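DNA damage response protein Rtt109, putative (Neosartorya fumigata, PDB 5ZB9) probably catalyses transfer of an acetyl group from acetyl-CoA to lysine side chains of histones, notably histone H3. Local coordinates at residues A[128-136]-A[327-335]. Sequence-based numbering, arbitrary orientation.
Sequences QRPGVRLMV and GLVNSVQMT
G131 and G327 bring the two backbones nearest, 6.0 Å from CA to CA, and each segment is shaped by a beta turn. R129 to V132 form a type II turn, with V132 N bonded to R129 O at 3.2 Å and G131 at positive phi (74°); it leads into strand 133-140, an inner strand of the mixed sheet of this histone acetyltransferase domain, between strands 86-96 and 317-324. V329 to V332 form a type I turn in the long connection that follows strand 317-324. No backbone hydrogen bond links the segments, so side chains make the junction, above all R133. Its CG lies anti to the backbone N (chi1 -175°), and the chain runs out from the strand before bending at chi3, which sets the guanidinium beside the 329-332 turn, its edge toward the carbonyl O of V332. There NH2 donates to V332 O over 2.8 Å, a nearly straight bond (N-H...O 161°) that lies in the carbonyl plane and close to the guanidinium plane. NE is bonded to N324 OD1, so the group is gripped at two nitrogens, by strand end and loop, which should restrict its rotation. L328 CD2 lies over one guanidinium face, and the same methyl packs 3.7 Å from G131 O and 3.8 Å from R133 N, against the backbone where the 129-132 turn passes into the strand. M334 crosses the arginine obliquely; bends at chi2 and chi3 bring its end closer to R133, with M334 CE 3.8 Å from R133 NH1.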
# COMPACT_ATOMS: atom_id res chain seq x y z
N GLN A 128 13.20 2.32 -4.49
CA GLN A 128 13.34 3.37 -5.48
C GLN A 128 14.47 3.04 -6.46
O GLN A 128 15.60 2.83 -6.06
CB GLN A 128 13.62 4.70 -4.78
CG GLN A 128 13.75 5.88 -5.72
CD GLN A 128 12.46 6.16 -6.45
OE1 GLN A 128 12.26 5.68 -7.57
NE2 GLN A 128 11.58 6.93 -5.83
N ARG A 129 14.15 2.98 -7.75
CA ARG A 129 15.15 2.78 -8.79
C ARG A 129 15.37 4.08 -9.54
O ARG A 129 14.42 4.84 -9.73
CB ARG A 129 14.74 1.67 -9.75
CG ARG A 129 14.91 0.27 -9.23
CD ARG A 129 14.44 -0.73 -10.26
NE ARG A 129 12.98 -0.81 -10.30
CZ ARG A 129 12.27 -1.15 -11.37
NH1 ARG A 129 12.88 -1.43 -12.52
NH2 ARG A 129 10.95 -1.21 -11.30
N PRO A 130 16.61 4.34 -9.98
CA PRO A 130 16.94 5.54 -10.75
C PRO A 130 16.15 5.64 -12.05
O PRO A 130 16.14 4.69 -12.84
CB PRO A 130 18.43 5.38 -11.04
CG PRO A 130 18.93 4.46 -9.98
CD PRO A 130 17.80 3.52 -9.70
N GLY A 131 15.50 6.77 -12.28
CA GLY A 131 14.74 6.99 -13.49
C GLY A 131 13.41 6.25 -13.60
O GLY A 131 12.68 6.43 -14.57
N VAL A 132 13.08 5.42 -12.61
CA VAL A 132 11.85 4.64 -12.65
C VAL A 132 10.78 5.18 -11.70
O VAL A 132 11.00 5.28 -10.50
CB VAL A 132 12.11 3.17 -12.31
CG1 VAL A 132 10.79 2.39 -12.26
CG2 VAL A 132 13.07 2.56 -13.33
N ARG A 133 9.62 5.52 -12.26
CA ARG A 133 8.47 5.97 -11.48
C ARG A 133 8.11 4.96 -10.38
O ARG A 133 8.12 3.75 -10.60
CB ARG A 133 7.27 6.20 -12.40
CG ARG A 133 6.06 6.79 -11.71
CD ARG A 133 5.00 7.24 -12.71
NE ARG A 133 5.31 8.54 -13.28
CZ ARG A 133 5.41 8.80 -14.58
NH1 ARG A 133 5.22 7.82 -15.46
NH2 ARG A 133 5.70 10.02 -15.00
N LEU A 134 7.83 5.47 -9.18
CA LEU A 134 7.41 4.64 -8.05
C LEU A 134 6.06 5.09 -7.49
O LEU A 134 5.80 6.29 -7.33
CB LEU A 134 8.47 4.65 -6.95
CG LEU A 134 8.20 3.72 -5.76
CD1 LEU A 134 9.51 3.18 -5.23
CD2 LEU A 134 7.43 4.42 -4.63
N MET A 135 5.21 4.12 -7.17
CA MET A 135 3.88 4.40 -6.67
C MET A 135 3.60 3.72 -5.33
O MET A 135 3.92 2.54 -5.14
CB MET A 135 2.83 3.97 -7.69
CG MET A 135 1.41 4.08 -7.20
SD MET A 135 0.20 3.82 -8.50
CE MET A 135 0.23 2.03 -8.65
N VAL A 136 3.03 4.46 -4.39
CA VAL A 136 2.48 3.86 -3.18
C VAL A 136 0.97 3.87 -3.31
O VAL A 136 0.37 4.89 -3.65
CB VAL A 136 2.90 4.61 -1.90
CG1 VAL A 136 2.28 3.94 -0.68
CG2 VAL A 136 4.40 4.64 -1.79
N GLY A 327 15.03 13.30 -13.11
CA GLY A 327 15.13 12.92 -14.51
C GLY A 327 13.77 12.51 -15.03
O GLY A 327 13.64 11.90 -16.09
N LEU A 328 12.74 12.85 -14.26
CA LEU A 328 11.37 12.47 -14.58
C LEU A 328 10.42 13.50 -13.98
O LEU A 328 10.52 13.82 -12.79
CB LEU A 328 11.07 11.06 -14.06
CG LEU A 328 10.16 10.14 -14.88
CD1 LEU A 328 10.75 9.88 -16.27
CD2 LEU A 328 9.92 8.82 -14.14
N VAL A 329 9.53 14.03 -14.80
CA VAL A 329 8.48 14.94 -14.33
C VAL A 329 7.14 14.26 -14.53
O VAL A 329 7.06 13.23 -15.22
CB VAL A 329 8.51 16.29 -15.07
CG1 VAL A 329 9.78 17.05 -14.75
CG2 VAL A 329 8.36 16.08 -16.57
N ASN A 330 6.08 14.82 -13.95
CA ASN A 330 4.76 14.19 -14.03
C ASN A 330 4.08 14.36 -15.40
O ASN A 330 2.98 13.86 -15.61
CB ASN A 330 3.84 14.73 -12.92
CG ASN A 330 3.46 16.18 -13.13
OD1 ASN A 330 4.21 16.96 -13.73
ND2 ASN A 330 2.30 16.56 -12.62
N SER A 331 4.75 15.04 -16.33
CA SER A 331 4.23 15.21 -17.69
C SER A 331 4.72 14.10 -18.63
O SER A 331 4.14 13.87 -19.69
CB SER A 331 4.62 16.59 -18.24
OG SER A 331 5.97 16.62 -18.67
N VAL A 332 5.80 13.43 -18.23
CA VAL A 332 6.32 12.30 -18.98
C VAL A 332 5.39 11.10 -18.83
O VAL A 332 5.29 10.52 -17.75
CB VAL A 332 7.74 11.90 -18.52
CG1 VAL A 332 8.24 10.70 -19.31
CG2 VAL A 332 8.70 13.07 -18.67
N GLN A 333 4.72 10.73 -19.91
CA GLN A 333 3.77 9.61 -19.89
C GLN A 333 4.49 8.29 -19.62
O GLN A 333 5.64 8.11 -20.02
CB GLN A 333 2.98 9.54 -21.20
CG GLN A 333 1.93 8.43 -21.24
CD GLN A 333 0.84 8.67 -22.27
OE1 GLN A 333 -0.24 9.16 -21.93
NE2 GLN A 333 1.11 8.32 -23.52
N MET A 334 3.81 7.39 -18.92
CA MET A 334 4.29 6.03 -18.69
C MET A 334 4.63 5.34 -20.01
O MET A 334 3.97 5.59 -21.03
CB MET A 334 3.24 5.22 -17.90
CG MET A 334 3.56 3.74 -17.69
SD MET A 334 5.12 3.39 -16.85
CE MET A 334 4.84 4.02 -15.20
N THR A 335 5.65 4.49 -20.01
CA THR A 335 6.02 3.75 -21.22
C THR A 335 5.76 2.25 -21.05
O THR A 335 5.78 1.72 -19.94
CB THR A 335 7.51 4.00 -21.61
OG1 THR A 335 8.38 3.51 -20.58
CG2 THR A 335 7.77 5.49 -21.83